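Local structure of hypothetical protein (Bacteroides caccae, 4M8R) at residues D151-V156 / G172-F177; P176-F181 / E185-S190; S203-A208 / G225-N230. The protein is of unknown function, but combines an N-terminal Ig-like domain with a WD40-like beta-propeller domain as a member of the DUF4784 family. All coordinates share one frame; numbering follows the deposited sequence.

Contact 1 (D151-V156 / G172-F177)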
ATOM      1  N   ASP A 151      11.463  23.512 -31.195  1.00 62.59           N
ATOM      2  CA  ASP A 151      10.685  22.488 -31.894  1.00 63.33           C
ATOM      3  C   ASP A 151      10.054  21.461 -30.940  1.00 60.25           C
ATOM      4  O   ASP A 151       9.594  20.407 -31.389  1.00 60.14           O
ATOM      5  CB  ASP A 151      11.575  21.772 -32.925  1.00 65.71           C
ATOM      6  CG  ASP A 151      12.824  21.139 -32.301  1.00 65.37           C
ATOM      7  OD1 ASP A 151      13.354  21.686 -31.304  1.00 64.73           O
ATOM      8  OD2 ASP A 151      13.280  20.099 -32.819  1.00 65.71           O
ATOM      9  N   PHE A 152      10.027  21.774 -29.642  1.00 56.71           N
ATOM     10  CA  PHE A 152       9.503  20.869 -28.615  1.00 52.69           C
ATOM     11  C   PHE A 152       8.125  20.368 -29.013  1.00 53.29           C
ATOM     12  O   PHE A 152       7.244  21.149 -29.355  1.00 55.26           O
ATOM     13  CB  PHE A 152       9.450  21.582 -27.257  1.00 50.69           C
ATOM     14  CG  PHE A 152       9.405  20.661 -26.059  1.00 47.27           C
ATOM     15  CD1 PHE A 152      10.199  19.522 -25.986  1.00 46.39           C
ATOM     16  CD2 PHE A 152       8.611  20.979 -24.964  1.00 45.80           C
ATOM     17  CE1 PHE A 152      10.166  18.703 -24.871  1.00 44.01           C
ATOM     18  CE2 PHE A 152       8.580  20.167 -23.842  1.00 43.40           C
ATOM     19  CZ  PHE A 152       9.358  19.026 -23.797  1.00 42.69           C
ATOM     20  N   ARG A 153       7.951  19.053 -28.948  1.00 52.95           N
ATOM     21  CA  ARG A 153       6.881  18.369 -29.655  1.00 53.85           C
ATOM     22  C   ARG A 153       6.354  17.207 -28.823  1.00 51.48           C
ATOM     23  O   ARG A 153       7.088  16.648 -28.015  1.00 49.94           O
ATOM     24  CB  ARG A 153       7.471  17.835 -30.952  1.00 56.49           C
ATOM     25  CG  ARG A 153       6.495  17.568 -32.072  1.00 59.34           C
ATOM     26  CD  ARG A 153       7.267  17.357 -33.364  1.00 62.68           C
ATOM     27  NE  ARG A 153       8.185  16.218 -33.268  1.00 61.68           N
ATOM     28  CZ  ARG A 153       8.079  15.079 -33.957  1.00 62.63           C
ATOM     29  NH1 ARG A 153       7.094  14.885 -34.834  1.00 64.29           N
ATOM     30  NH2 ARG A 153       8.980  14.122 -33.776  1.00 61.49           N
ATOM     31  N   SER A 154       5.093  16.838 -29.034  1.00 51.53           N
ATOM     32  CA  SER A 154       4.507  15.659 -28.395  1.00 50.56           C
ATOM     33  C   SER A 154       4.613  15.768 -26.878  1.00 47.64           C
ATOM     34  O   SER A 154       5.061  14.846 -26.194  1.00 45.62           O
ATOM     35  CB  SER A 154       5.203  14.389 -28.894  1.00 51.79           C
ATOM     36  OG  SER A 154       4.495  13.232 -28.495  1.00 53.51           O
ATOM     37  N   VAL A 155       4.186  16.909 -26.364  1.00 47.07           N
ATOM     38  CA  VAL A 155       4.442  17.265 -24.980  1.00 44.96           C
ATOM     39  C   VAL A 155       3.483  16.556 -24.031  1.00 43.10           C
ATOM     40  O   VAL A 155       2.269  16.590 -24.218  1.00 43.61           O
ATOM     41  CB  VAL A 155       4.361  18.785 -24.788  1.00 47.08           C
ATOM     42  CG1 VAL A 155       4.655  19.155 -23.344  1.00 45.56           C
ATOM     43  CG2 VAL A 155       5.345  19.468 -25.728  1.00 49.12           C
ATOM     44  N   VAL A 156       4.050  15.921 -23.010  1.00 41.04           N
ATOM     45  CA  VAL A 156       3.293  15.140 -22.042  1.00 39.48           C
ATOM     46  C   VAL A 156       3.865  15.334 -20.649  1.00 37.43           C
ATOM     47  O   VAL A 156       4.948  15.895 -20.486  1.00 36.81           O
ATOM     48  CB  VAL A 156       3.337  13.637 -22.375  1.00 39.80           C
ATOM     49  CG1 VAL A 156       2.683  13.369 -23.716  1.00 41.72           C
ATOM     50  CG2 VAL A 156       4.769  13.118 -22.376  1.00 39.63           C
ATOM     51  N   GLY A 172      20.974  15.863 -34.772  1.00 74.10           N
ATOM     52  CA  GLY A 172      20.404  15.397 -36.032  1.00 73.40           C
ATOM     53  C   GLY A 172      19.258  14.406 -35.939  1.00 71.02           C
ATOM     54  O   GLY A 172      18.784  13.925 -36.971  1.00 70.44           O
ATOM     55  N   VAL A 173      18.811  14.086 -34.722  1.00 67.33           N
ATOM     56  CA  VAL A 173      17.684  13.165 -34.533  1.00 65.08           C
ATOM     57  C   VAL A 173      16.726  13.630 -33.447  1.00 61.17           C
ATOM     58  O   VAL A 173      17.051  14.501 -32.644  1.00 59.11           O
ATOM     59  CB  VAL A 173      18.148  11.727 -34.196  1.00 64.65           C
ATOM     60  CG1 VAL A 173      18.916  11.119 -35.361  1.00 68.10           C
ATOM     61  CG2 VAL A 173      18.981  11.699 -32.920  1.00 62.87           C
ATOM     62  N   GLN A 174      15.540  13.027 -33.440  1.00 61.43           N
ATOM     63  CA  GLN A 174      14.526  13.293 -32.426  1.00 59.35           C
ATOM     64  C   GLN A 174      14.872  12.540 -31.144  1.00 57.01           C
ATOM     65  O   GLN A 174      15.116  11.329 -31.175  1.00 55.91           O
ATOM     66  CB  GLN A 174      13.136  12.874 -32.936  1.00 60.25           C
ATOM     67  CG  GLN A 174      12.563  13.791 -34.008  1.00 62.81           C
ATOM     68  CD  GLN A 174      12.186  15.164 -33.460  1.00 63.13           C
ATOM     69  OE1 GLN A 174      11.317  15.282 -32.598  1.00 60.42           O
ATOM     70  NE2 GLN A 174      12.826  16.207 -33.971  1.00 66.71           N
ATOM     71  N   GLN A 175      14.888  13.266 -30.027  1.00 55.87           N
ATOM     72  CA  GLN A 175      15.236  12.704 -28.725  1.00 53.45           C
ATOM     73  C   GLN A 175      14.332  13.245 -27.627  1.00 50.08           C
ATOM     74  O   GLN A 175      13.828  14.364 -27.724  1.00 49.19           O
ATOM     75  CB  GLN A 175      16.677  13.047 -28.370  1.00 56.68           C
ATOM     76  CG  GLN A 175      17.699  12.527 -29.361  1.00 62.85           C
ATOM     77  CD  GLN A 175      19.084  12.428 -28.747  1.00 65.36           C
ATOM     78  OE1 GLN A 175      19.271  11.757 -27.732  1.00 63.84           O
ATOM     79  NE2 GLN A 175      20.064  13.076 -29.372  1.00 68.29           N
ATOM     80  N   PRO A 176      14.130  12.454 -26.561  1.00 47.34           N
ATOM     81  CA  PRO A 176      13.293  12.896 -25.458  1.00 45.12           C
ATOM     82  C   PRO A 176      14.019  13.822 -24.485  1.00 43.07           C
ATOM     83  O   PRO A 176      15.174  13.566 -24.128  1.00 40.79           O
ATOM     84  CB  PRO A 176      12.910  11.591 -24.765  1.00 44.36           C
ATOM     85  CG  PRO A 176      14.039  10.676 -25.056  1.00 45.27           C
ATOM     86  CD  PRO A 176      14.522  11.041 -26.423  1.00 47.23           C
ATOM     87  N   PHE A 177      13.320  14.877 -24.066  1.00 42.74           N
ATOM     88  CA  PHE A 177      13.807  15.818 -23.060  1.00 43.09           C
ATOM     89  C   PHE A 177      12.768  16.065 -21.982  1.00 40.84           C
ATOM     90  O   PHE A 177      11.572  15.948 -22.227  1.00 41.60           O
ATOM     91  CB  PHE A 177      14.138  17.150 -23.714  1.00 46.10           C
ATOM     92  CG  PHE A 177      15.343  17.098 -24.588  1.00 49.52           C
ATOM     93  CD1 PHE A 177      16.599  17.355 -24.063  1.00 51.32           C
ATOM     94  CD2 PHE A 177      15.225  16.780 -25.928  1.00 50.84           C
ATOM     95  CE1 PHE A 177      17.719  17.305 -24.865  1.00 53.62           C
ATOM     96  CE2 PHE A 177      16.340  16.723 -26.733  1.00 53.45           C
ATOM     97  CZ  PHE A 177      17.589  16.988 -26.202  1.00 54.60           C
TER
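Gln174 and Arg153 meet across an intervening strand: they belong to the third and first strands of a four-stranded antiparallel sheet, consistent with one blade of the WD40-like beta-propeller. Strand 163-170 runs between the two, its backbone bonded to Arg153 through Leu167 and to Phe177 through Gly166, so side chains rather than paired backbones make the contact. Gln174 has the largest share of the buried surface. Its chain bends at the second torsion (chi2 -69°), and Gln174 OE1 accepts a hydrogen bond from Arg153 NH2 at 2.9 Å and a weak one from Arg153 NE at 3.3 Å. The guanidinium thus grips a single oxygen with one edge. The two flat groups stand nearly perpendicular, 81° apart, and NH2 sits above the carbonyl plane of the amide rather than on a lone pair. On Arg153, NH1 has partners of its own, a salt bridge to Asp259 and a hydrogen bond to the carbonyl of Phe257. The amide is likewise fixed at both atoms, since Gln174 NE2 bonds to Glu169 OE1. Asp151 lies alongside, its OD2 held by the backbone N of Glu169. Further along, Phe152 turns its ring edge to the other segment: CE1 is 4.4 Å from Phe177 CB, while Phe177 O lies near the ring plane, 4.1 Å from Phe152 CE1.

Contact 2 (P176-F181 / E185-S190)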
ATOM      1  N   PRO A 176      14.130  12.454 -26.561  1.00 47.34           N
ATOM      2  CA  PRO A 176      13.293  12.896 -25.458  1.00 45.12           C
ATOM      3  C   PRO A 176      14.019  13.822 -24.485  1.00 43.07           C
ATOM      4  O   PRO A 176      15.174  13.566 -24.128  1.00 40.79           O
ATOM      5  CB  PRO A 176      12.910  11.591 -24.765  1.00 44.36           C
ATOM      6  CG  PRO A 176      14.039  10.676 -25.056  1.00 45.27           C
ATOM      7  CD  PRO A 176      14.522  11.041 -26.423  1.00 47.23           C
ATOM      8  N   PHE A 177      13.320  14.877 -24.066  1.00 42.74           N
ATOM      9  CA  PHE A 177      13.807  15.818 -23.060  1.00 43.09           C
ATOM     10  C   PHE A 177      12.768  16.065 -21.982  1.00 40.84           C
ATOM     11  O   PHE A 177      11.572  15.948 -22.227  1.00 41.60           O
ATOM     12  CB  PHE A 177      14.138  17.150 -23.714  1.00 46.10           C
ATOM     13  CG  PHE A 177      15.343  17.098 -24.588  1.00 49.52           C
ATOM     14  CD1 PHE A 177      16.599  17.355 -24.063  1.00 51.32           C
ATOM     15  CD2 PHE A 177      15.225  16.780 -25.928  1.00 50.84           C
ATOM     16  CE1 PHE A 177      17.719  17.305 -24.865  1.00 53.62           C
ATOM     17  CE2 PHE A 177      16.340  16.723 -26.733  1.00 53.45           C
ATOM     18  CZ  PHE A 177      17.589  16.988 -26.202  1.00 54.60           C
ATOM     19  N   PHE A 178      13.246  16.433 -20.797  1.00 38.97           N
ATOM     20  CA  PHE A 178      12.396  16.860 -19.697  1.00 38.04           C
ATOM     21  C   PHE A 178      12.682  18.325 -19.392  1.00 39.86           C
ATOM     22  O   PHE A 178      13.829  18.694 -19.139  1.00 41.17           O
ATOM     23  CB  PHE A 178      12.682  16.010 -18.458  1.00 36.51           C
ATOM     24  CG  PHE A 178      11.969  16.474 -17.212  1.00 34.28           C
ATOM     25  CD1 PHE A 178      10.610  16.246 -17.047  1.00 33.57           C
ATOM     26  CD2 PHE A 178      12.663  17.111 -16.197  1.00 33.01           C
ATOM     27  CE1 PHE A 178       9.956  16.663 -15.903  1.00 33.24           C
ATOM     28  CE2 PHE A 178      12.015  17.527 -15.046  1.00 32.76           C
ATOM     29  CZ  PHE A 178      10.660  17.306 -14.896  1.00 32.31           C
ATOM     30  N   LEU A 179      11.645  19.159 -19.454  1.00 40.56           N
ATOM     31  CA  LEU A 179      11.744  20.549 -19.024  1.00 40.58           C
ATOM     32  C   LEU A 179      11.292  20.646 -17.576  1.00 37.40           C
ATOM     33  O   LEU A 179      10.139  20.375 -17.282  1.00 35.39           O
ATOM     34  CB  LEU A 179      10.869  21.457 -19.892  1.00 42.83           C
ATOM     35  CG  LEU A 179      10.722  22.888 -19.365  1.00 44.99           C
ATOM     36  CD1 LEU A 179      12.071  23.595 -19.355  1.00 45.57           C
ATOM     37  CD2 LEU A 179       9.709  23.657 -20.193  1.00 48.31           C
ATOM     38  N   ASP A 180      12.202  21.048 -16.693  1.00 37.82           N
ATOM     39  CA  ASP A 180      11.934  21.125 -15.256  1.00 37.82           C
ATOM     40  C   ASP A 180      11.325  22.482 -14.921  1.00 38.27           C
ATOM     41  O   ASP A 180      11.958  23.509 -15.139  1.00 40.52           O
ATOM     42  CB  ASP A 180      13.244  20.921 -14.479  1.00 38.04           C
ATOM     43  CG  ASP A 180      13.047  20.860 -12.965  1.00 38.29           C
ATOM     44  OD1 ASP A 180      12.104  21.487 -12.436  1.00 38.08           O
ATOM     45  OD2 ASP A 180      13.853  20.178 -12.292  1.00 38.39           O
ATOM     46  N   PHE A 181      10.101  22.489 -14.399  1.00 37.84           N
ATOM     47  CA  PHE A 181       9.427  23.749 -14.059  1.00 40.74           C
ATOM     48  C   PHE A 181      10.130  24.540 -12.953  1.00 39.52           C
ATOM     49  O   PHE A 181      10.080  25.763 -12.957  1.00 41.03           O
ATOM     50  CB  PHE A 181       7.964  23.522 -13.635  1.00 42.12           C
ATOM     51  CG  PHE A 181       7.017  23.197 -14.771  1.00 42.39           C
ATOM     52  CD1 PHE A 181       7.181  23.736 -16.041  1.00 43.38           C
ATOM     53  CD2 PHE A 181       5.916  22.387 -14.537  1.00 42.45           C
ATOM     54  CE1 PHE A 181       6.287  23.435 -17.056  1.00 44.36           C
ATOM     55  CE2 PHE A 181       5.017  22.093 -15.547  1.00 43.53           C
ATOM     56  CZ  PHE A 181       5.203  22.618 -16.808  1.00 43.81           C
ATOM     57  N   GLU A 185      15.270  24.426 -16.736  1.00 47.72           N
ATOM     58  CA  GLU A 185      16.366  23.741 -17.414  1.00 49.31           C
ATOM     59  C   GLU A 185      15.896  22.471 -18.117  1.00 46.16           C
ATOM     60  O   GLU A 185      14.918  21.837 -17.707  1.00 42.42           O
ATOM     61  CB  GLU A 185      17.476  23.394 -16.423  1.00 53.25           C
ATOM     62  CG  GLU A 185      18.374  24.568 -16.065  1.00 60.06           C
ATOM     63  CD  GLU A 185      19.402  24.224 -15.001  1.00 67.50           C
ATOM     64  OE1 GLU A 185      19.314  23.128 -14.404  1.00 67.64           O
ATOM     65  OE2 GLU A 185      20.299  25.059 -14.755  1.00 77.83           O
ATOM     66  N   TRP A 186      16.624  22.107 -19.169  1.00 46.18           N
ATOM     67  CA  TRP A 186      16.319  20.935 -19.983  1.00 45.72           C
ATOM     68  C   TRP A 186      17.227  19.773 -19.600  1.00 44.60           C
ATOM     69  O   TRP A 186      18.428  19.961 -19.433  1.00 46.98           O
ATOM     70  CB  TRP A 186      16.525  21.266 -21.457  1.00 47.05           C
ATOM     71  CG  TRP A 186      15.619  22.331 -21.953  1.00 49.51           C
ATOM     72  CD1 TRP A 186      15.859  23.675 -21.966  1.00 51.31           C
ATOM     73  CD2 TRP A 186      14.315  22.150 -22.514  1.00 50.23           C
ATOM     74  NE1 TRP A 186      14.783  24.341 -22.501  1.00 52.26           N
ATOM     75  CE2 TRP A 186      13.824  23.425 -22.849  1.00 51.59           C
ATOM     76  CE3 TRP A 186      13.514  21.031 -22.768  1.00 49.91           C
ATOM     77  CZ2 TRP A 186      12.568  23.612 -23.420  1.00 52.67           C
ATOM     78  CZ3 TRP A 186      12.270  21.219 -23.339  1.00 50.56           C
ATOM     79  CH2 TRP A 186      11.808  22.499 -23.658  1.00 52.05           C
ATOM     80  N   LYS A 187      16.654  18.578 -19.472  1.00 43.12           N
ATOM     81  CA  LYS A 187      17.420  17.368 -19.177  1.00 44.19           C
ATOM     82  C   LYS A 187      17.188  16.333 -20.263  1.00 43.72           C
ATOM     83  O   LYS A 187      16.045  16.007 -20.566  1.00 45.46           O
ATOM     84  CB  LYS A 187      16.978  16.767 -17.840  1.00 46.80           C
ATOM     85  CG  LYS A 187      16.985  17.722 -16.657  1.00 48.14           C
ATOM     86  CD  LYS A 187      18.378  18.233 -16.340  1.00 54.76           C
ATOM     87  CE  LYS A 187      18.373  19.035 -15.047  1.00 61.90           C
ATOM     88  NZ  LYS A 187      19.587  19.887 -14.933  1.00 69.39           N
ATOM     89  N   ALA A 188      18.261  15.813 -20.847  1.00 44.15           N
ATOM     90  CA  ALA A 188      18.141  14.711 -21.798  1.00 43.78           C
ATOM     91  C   ALA A 188      17.691  13.455 -21.066  1.00 40.75           C
ATOM     92  O   ALA A 188      18.135  13.198 -19.947  1.00 39.35           O
ATOM     93  CB  ALA A 188      19.461  14.461 -22.499  1.00 46.49           C
ATOM     94  N   LEU A 189      16.801  12.687 -21.693  1.00 39.85           N
ATOM     95  CA  LEU A 189      16.266  11.472 -21.084  1.00 39.11           C
ATOM     96  C   LEU A 189      16.880  10.185 -21.630  1.00 39.62           C
ATOM     97  O   LEU A 189      16.814   9.151 -20.973  1.00 38.44           O
ATOM     98  CB  LEU A 189      14.742  11.433 -21.229  1.00 38.98           C
ATOM     99  CG  LEU A 189      13.990  12.506 -20.434  1.00 39.10           C
ATOM    100  CD1 LEU A 189      12.498  12.426 -20.711  1.00 40.27           C
ATOM    101  CD2 LEU A 189      14.254  12.384 -18.942  1.00 37.34           C
ATOM    102  N   SER A 190      17.467  10.239 -22.822  1.00 42.34           N
ATOM    103  CA  SER A 190      18.102   9.062 -23.414  1.00 44.53           C
ATOM    104  C   SER A 190      19.616   9.170 -23.326  1.00 45.88           C
ATOM    105  O   SER A 190      20.186  10.247 -23.490  1.00 46.20           O
ATOM    106  CB  SER A 190      17.675   8.881 -24.867  1.00 46.23           C
ATOM    107  OG  SER A 190      16.336   8.422 -24.947  1.00 46.61           O
TER
HETATM  108  O   HOH W   1      17.711  12.349 -24.660  1.00 40.34           O
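Leu179 lies over one face of the Trp186 indole. Leu179 CB makes a CH-pi contact 4.0 Å from the centroid of the six-membered ring, and Leu179 CD1 rides over the centre of the ring system, 3.9 Å from Trp186 CE2. With Leu179 CG anti to the backbone N (chi1 170°) and chi2 near 64°, CD1 lies across the indole. Trp186 also meets Phe177, whose CB packs against its CE3, and His149 comes to it edge-to-face. On the same face of the sheet the ring of Phe177 extends along Ala188, with Phe177 CE1 4.1 Å from Ala188 CB. These residues pair within a beta hairpin made of the third and fourth strands of the propeller-like sheet, antiparallel and 4.6 Å apart at the closest approach of their axes. Phe178 and Lys187 form the hydrogen-bonded pair: Phe178 N donates to Lys187 O, and Lys187 N returns a bond to Phe178 O. Toward the turn, Asp180 N gives Glu185 O an almost perfectly straight hydrogen bond, 179° at the hydrogen. The opposite face carries Phe178 and Lys187; the lysine presents CG to the phenyl edge, and its NZ makes a salt bridge to Glu185 OE1, the hydrogen bond within it being weak. At the far end Leu189 N donates to Pro176 O at 3.1 Å, and a water links that oxygen to Ser190 N. Pro176 packs tightly there, its CG 3.2 Å from Ser190 OG, a hydroxyl hydrogen-bonded to Gln211 NE2.

Contact 3 (S203-A208 / G225-N230). With EDO (1,2-ethanediol), chain G.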
ATOM      1  N   SER A 203       0.913   3.990 -19.651  1.00 44.37           N
ATOM      2  CA  SER A 203       1.309   2.739 -18.992  1.00 44.62           C
ATOM      3  C   SER A 203       0.840   2.716 -17.545  1.00 44.79           C
ATOM      4  O   SER A 203       0.491   1.661 -17.020  1.00 44.80           O
ATOM      5  CB  SER A 203       2.822   2.524 -19.041  1.00 44.10           C
ATOM      6  OG  SER A 203       3.512   3.518 -18.306  1.00 42.50           O
ATOM      7  N   GLY A 204       0.827   3.880 -16.911  1.00 45.76           N
ATOM      8  CA  GLY A 204       0.413   3.989 -15.520  1.00 48.70           C
ATOM      9  C   GLY A 204       1.308   4.950 -14.768  1.00 51.01           C
ATOM     10  O   GLY A 204       0.829   5.926 -14.183  1.00 53.30           O
ATOM     11  N   ASN A 205       2.613   4.684 -14.785  1.00 51.74           N
ATOM     12  CA  ASN A 205       3.563   5.541 -14.087  1.00 53.76           C
ATOM     13  C   ASN A 205       4.928   5.623 -14.773  1.00 45.77           C
ATOM     14  O   ASN A 205       5.959   5.793 -14.117  1.00 43.04           O
ATOM     15  CB  ASN A 205       3.711   5.069 -12.632  1.00 61.72           C
ATOM     16  CG  ASN A 205       3.909   6.224 -11.666  1.00 75.56           C
ATOM     17  OD1 ASN A 205       3.028   7.077 -11.518  1.00 92.46           O
ATOM     18  ND2 ASN A 205       5.066   6.264 -11.008  1.00 78.15           N
ATOM     19  N   ASP A 206       4.930   5.526 -16.098  1.00 43.62           N
ATOM     20  CA  ASP A 206       6.169   5.597 -16.879  1.00 43.94           C
ATOM     21  C   ASP A 206       5.901   6.226 -18.237  1.00 42.13           C
ATOM     22  O   ASP A 206       4.795   6.119 -18.764  1.00 44.02           O
ATOM     23  CB  ASP A 206       6.776   4.202 -17.077  1.00 47.08           C
ATOM     24  CG  ASP A 206       7.180   3.538 -15.763  1.00 49.70           C
ATOM     25  OD1 ASP A 206       6.318   2.877 -15.133  1.00 51.88           O
ATOM     26  OD2 ASP A 206       8.361   3.664 -15.365  1.00 48.53           O
ATOM     27  N   ILE A 207       6.908   6.899 -18.783  1.00 39.91           N
ATOM     28  CA  ILE A 207       6.870   7.373 -20.156  1.00 40.27           C
ATOM     29  C   ILE A 207       7.798   6.477 -20.951  1.00 40.41           C
ATOM     30  O   ILE A 207       8.970   6.320 -20.600  1.00 39.32           O
ATOM     31  CB  ILE A 207       7.386   8.818 -20.313  1.00 41.36           C
ATOM     32  CG1 ILE A 207       6.693   9.776 -19.341  1.00 40.20           C
ATOM     33  CG2 ILE A 207       7.203   9.285 -21.752  1.00 44.15           C
ATOM     34  CD1 ILE A 207       5.216   9.969 -19.582  1.00 40.61           C
ATOM     35  N   ALA A 208       7.271   5.888 -22.019  1.00 41.08           N
ATOM     36  CA  ALA A 208       8.069   5.043 -22.893  1.00 40.24           C
ATOM     37  C   ALA A 208       8.417   5.801 -24.158  1.00 40.11           C
ATOM     38  O   ALA A 208       7.892   6.876 -24.410  1.00 39.51           O
ATOM     39  CB  ALA A 208       7.315   3.765 -23.230  1.00 40.94           C
ATOM     40  N   GLY A 225      14.954   7.712 -15.161  1.00 36.18           N
ATOM     41  CA  GLY A 225      15.891   8.683 -14.577  1.00 37.03           C
ATOM     42  C   GLY A 225      15.229   9.792 -13.767  1.00 37.98           C
ATOM     43  O   GLY A 225      15.851  10.377 -12.887  1.00 39.86           O
ATOM     44  N   LEU A 226      13.965  10.086 -14.058  1.00 39.79           N
ATOM     45  CA  LEU A 226      13.207  11.066 -13.288  1.00 40.40           C
ATOM     46  C   LEU A 226      12.616  10.480 -12.011  1.00 45.61           C
ATOM     47  O   LEU A 226      12.488  11.179 -11.010  1.00 48.04           O
ATOM     48  CB  LEU A 226      12.063  11.629 -14.126  1.00 40.47           C
ATOM     49  CG  LEU A 226      12.449  12.341 -15.423  1.00 39.95           C
ATOM     50  CD1 LEU A 226      11.190  12.749 -16.167  1.00 40.40           C
ATOM     51  CD2 LEU A 226      13.323  13.552 -15.145  1.00 40.09           C
ATOM     52  N   GLU A 227      12.247   9.202 -12.040  1.00 51.11           N
ATOM     53  CA  GLU A 227      11.553   8.572 -10.909  1.00 57.58           C
ATOM     54  C   GLU A 227      12.552   7.961  -9.921  1.00 52.78           C
ATOM     55  O   GLU A 227      12.381   6.828  -9.475  1.00 52.32           O
ATOM     56  CB  GLU A 227      10.558   7.512 -11.421  1.00 63.14           C
ATOM     57  CG  GLU A 227       9.309   8.100 -12.065  1.00 74.21           C
ATOM     58  CD  GLU A 227       8.368   8.726 -11.045  1.00 85.23           C
ATOM     59  OE1 GLU A 227       7.631   7.969 -10.376  1.00100.14           O
ATOM     60  OE2 GLU A 227       8.359   9.973 -10.915  1.00 80.77           O
ATOM     61  N   GLN A 228      13.572   8.731  -9.551  1.00 49.47           N
ATOM     62  CA  GLN A 228      14.771   8.163  -8.941  1.00 54.23           C
ATOM     63  C   GLN A 228      15.582   9.257  -8.205  1.00 56.74           C
ATOM     64  O   GLN A 228      15.816  10.334  -8.757  1.00 56.93           O
ATOM     65  CB  GLN A 228      15.550   7.457 -10.066  1.00 54.74           C
ATOM     66  CG  GLN A 228      16.996   7.103  -9.805  1.00 59.50           C
ATOM     67  CD  GLN A 228      17.958   8.271  -9.984  1.00 60.35           C
ATOM     68  OE1 GLN A 228      18.789   8.508  -9.117  1.00 62.43           O
ATOM     69  NE2 GLN A 228      17.854   8.997 -11.100  1.00 57.57           N
ATOM     70  N   SER A 229      16.005   8.966  -6.969  1.00 55.30           N
ATOM     71  CA  SER A 229      16.466  10.002  -6.001  1.00 51.22           C
ATOM     72  C   SER A 229      17.737  10.803  -6.355  1.00 50.99           C
ATOM     73  O   SER A 229      17.982  11.862  -5.763  1.00 47.43           O
ATOM     74  CB  SER A 229      16.615   9.396  -4.592  1.00 51.40           C
ATOM     75  OG  SER A 229      17.584   8.364  -4.566  1.00 50.84           O
ATOM     76  N   ASN A 230      18.544  10.288  -7.287  1.00 50.89           N
ATOM     77  CA  ASN A 230      19.694  11.026  -7.839  1.00 51.16           C
ATOM     78  C   ASN A 230      19.400  11.641  -9.223  1.00 54.17           C
ATOM     79  O   ASN A 230      20.310  11.829 -10.040  1.00 50.26           O
ATOM     80  CB  ASN A 230      20.942  10.126  -7.901  1.00 51.87           C
ATOM     81  CG  ASN A 230      21.778  10.191  -6.634  1.00 54.02           C
ATOM     82  OD1 ASN A 230      22.250  11.258  -6.243  1.00 52.76           O
ATOM     83  ND2 ASN A 230      21.973   9.045  -5.992  1.00 52.16           N
TER
HETATM   84  C1  EDO G 505      10.785  14.132 -10.496  1.00 57.87           C
HETATM   85  O1  EDO G 505      10.457  13.198  -9.457  1.00 66.06           O
HETATM   86  C2  EDO G 505      12.264  14.494 -10.447  1.00 55.19           C
HETATM   87  O2  EDO G 505      12.563  15.289 -11.594  1.00 57.35           O
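A single pair of atoms carries the meeting of these two loops: Asn205 ND2 lies 3.1 Å from Glu227 OE1, and just 75 Å² of surface is buried. The side chains cross at about a right angle, with the amide and carboxylate planes 74° apart. Asn205 reaches over with a first torsion away from the staggered positions (chi1 -144°), while its OD1 is held elsewhere by Gln159 NE2. Glu227 reaches across with a chain bent at its second torsion, OE1 being the carboxylate oxygen nearer the amide, and its chain packs on Leu158. The backbone at Glu227 makes an inverse gamma turn, in which Gln228 N gives a weak hydrogen bond to Leu226 O. Leu226 O also receives a weak hydrogen bond, at 3.3 Å, from O1 of a 1,2-ethanediol that probably came from the crystallisation liquor. Beyond the turn, the Gln228 amide braces its own loop: OE1 accepts from Asn230 N, and NE2 gives a weak bond to Gly225 O. The other loop is tied off by Ser203 OG, which donates to Asp206 O at 2.9 Å across a turn through Gly204. Asp206 bonds through OD2 to Asn221 ND2. A second subunit packs here, with its Phe57 on Ser203 and Ala208, and its Pro58 on Asp206. Segment 203-208 links the neighbouring strands 196-201 and 208-212, and segment 225-230 belongs to the longer connection from strand 217-221 to strand 239-240, so both loops emerge at the same end of one mixed sheet of the WD40-like domain.

Contacts 1 and 2 share one four-stranded antiparallel sheet and overlap at Pro176 and Phe177, their centres about 10 Å apart. Strand 173-180 serves both, reaching the first strand across strand 163-170 in contact 1 and pairing with the last in contact 2. They also touch directly, the ring of Phe152 meeting Trp186 edge-to-face. Contact 3 follows later in the chain, at loops of the next sheet; its centre is about 13 Å from that of contact 2 and 17 Å from that of contact 1. Apolar packing ties it to the earlier sheet, with Phe178 and Leu189 against Leu226, and Val156 against Ile207. Neighbouring sheets of the WD40-like domain are thus joined, as between propeller blades.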